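Local atomic coordinates of obscurin (Homo sapiens, PDB entry 4C4K), a protein that probably serves as a giant sarcomeric scaffold and signalling protein, with immunoglobulin domains for binding muscle partners such as titin and with serine/threonine kinase activity. Residues Asp66-Leu69 against Gly70-Gly73. Residues are numbered along the deposited sequence; the frame is centred on the assembly and turned at random.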
loop_
_atom_site.group_PDB
_atom_site.type_symbol
_atom_site.label_atom_id
_atom_site.label_comp_id
_atom_site.label_asym_id
_atom_site.label_seq_id
_atom_site.Cartn_x
_atom_site.Cartn_y
_atom_site.Cartn_z
ATOM N N ASP A 66 11.961 -19.652 -7.658
ATOM C CA ASP A 66 11.358 -20.616 -8.576
ATOM C C ASP A 66 9.897 -20.286 -8.886
ATOM O O ASP A 66 9.015 -21.110 -8.673
ATOM C CB ASP A 66 11.521 -22.051 -8.028
ATOM C CG ASP A 66 11.554 -23.102 -9.113
ATOM O OD1 ASP A 66 11.752 -22.727 -10.300
ATOM O OD2 ASP A 66 11.409 -24.306 -8.780
ATOM N N LEU A 67 9.652 -19.053 -9.333
ATOM C CA LEU A 67 8.321 -18.514 -9.654
ATOM C C LEU A 67 7.421 -19.469 -10.408
ATOM O O LEU A 67 7.850 -20.100 -11.365
ATOM C CB LEU A 67 8.450 -17.230 -10.490
ATOM C CG LEU A 67 9.076 -16.020 -9.816
ATOM C CD1 LEU A 67 9.416 -14.979 -10.848
ATOM C CD2 LEU A 67 8.154 -15.458 -8.726
ATOM N N ALA A 68 6.156 -19.516 -10.003
ATOM C CA ALA A 68 5.116 -20.307 -10.653
ATOM C C ALA A 68 4.041 -19.314 -11.060
ATOM O O ALA A 68 3.955 -18.224 -10.482
ATOM C CB ALA A 68 4.546 -21.321 -9.672
ATOM N N LEU A 69 3.240 -19.658 -12.063
ATOM C CA LEU A 69 2.158 -18.788 -12.523
ATOM C C LEU A 69 1.218 -18.358 -11.379
ATOM O O LEU A 69 0.838 -17.195 -11.327
ATOM C CB LEU A 69 1.385 -19.438 -13.674
ATOM C CG LEU A 69 2.145 -19.628 -14.992
ATOM C CD1 LEU A 69 1.344 -20.502 -15.954
ATOM C CD2 LEU A 69 2.468 -18.289 -15.655
ATOM N N GLY A 70 0.963 -19.274 -10.436
ATOM C CA GLY A 70 0.125 -19.076 -9.254
ATOM C C GLY A 70 0.632 -18.030 -8.275
ATOM O O GLY A 70 -0.133 -17.566 -7.425
ATOM N N ASP A 71 1.923 -17.636 -8.393
ATOM C CA ASP A 71 2.545 -16.602 -7.560
ATOM C C ASP A 71 2.125 -15.211 -8.035
ATOM O O ASP A 71 2.352 -14.235 -7.322
ATOM C CB ASP A 71 4.079 -16.722 -7.566
ATOM C CG ASP A 71 4.619 -18.014 -6.962
ATOM O OD1 ASP A 71 3.953 -18.579 -6.049
ATOM O OD2 ASP A 71 5.707 -18.453 -7.385
ATOM N N SER A 72 1.518 -15.109 -9.235
ATOM C CA SER A 72 1.052 -13.819 -9.761
ATOM C C SER A 72 -0.038 -13.245 -8.891
ATOM O O SER A 72 -0.826 -13.997 -8.315
ATOM C CB SER A 72 0.495 -13.969 -11.177
ATOM O OG SER A 72 1.502 -14.403 -12.073
ATOM N N GLY A 73 -0.106 -11.924 -8.842
ATOM C CA GLY A 73 -1.160 -11.246 -8.108
ATOM C C GLY A 73 -0.671 -10.090 -7.278
ATOM O O GLY A 73 0.404 -9.544 -7.523
#
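The carbonyl oxygen of Leu69 is gripped twice by Ser72. The backbone N of Ser72 reaches Leu69 O over 3.0 Å from above the carbonyl plane, while the hydroxyl OG of Ser72 donates to the same Leu69 O, also at 3.0 Å, within that plane and on a lone pair. Both donors can serve one acceptor because OG of Ser72 stands beside its own backbone N, anti to the carbonyl carbon (chi1 -63°). The same hydroxyl also hydrogen-bonds to the backbone N of Val94, tying the turn to the chain that follows strand 84-92.

One residue earlier, Ala68 and Asp71 bind each other reciprocally. Asp71 N donates to Ala68 O at 3.0 Å, and Ala68 N returns a bond of 2.9 Å to the carboxylate oxygen OD2 of Asp71. That second bond is fairly straight (160° at the hydrogen) but meets OD2 from well above the carboxylate plane. The side chain of Asp71 thus folds back over the start of the turn, bringing OD2 to 3.8 Å from CB of Ala68 and to 3.5 Å from CA of Leu67. Asp71 is buried, and OD2 additionally makes a salt bridge with Arg50; the two partners together would help to fix the carboxylate and probably stabilise its negative charge.

The successive bonds Asp71 N to Ala68 O and Ser72 N to Leu69 O, each spanning three residues, mark a short 3-10 turn between strands 59-64 and 73-80, the E-F connection of the immunoglobulin sandwich. Asp71 O accepts a hydrogen bond from Tyr75 OH, the signature of the tyrosine corner, and Asp71, Gly73 and Tyr75 belong to the Asp-x-Gly-x-Tyr-x-Cys motif that leads into strand F of I-set domains.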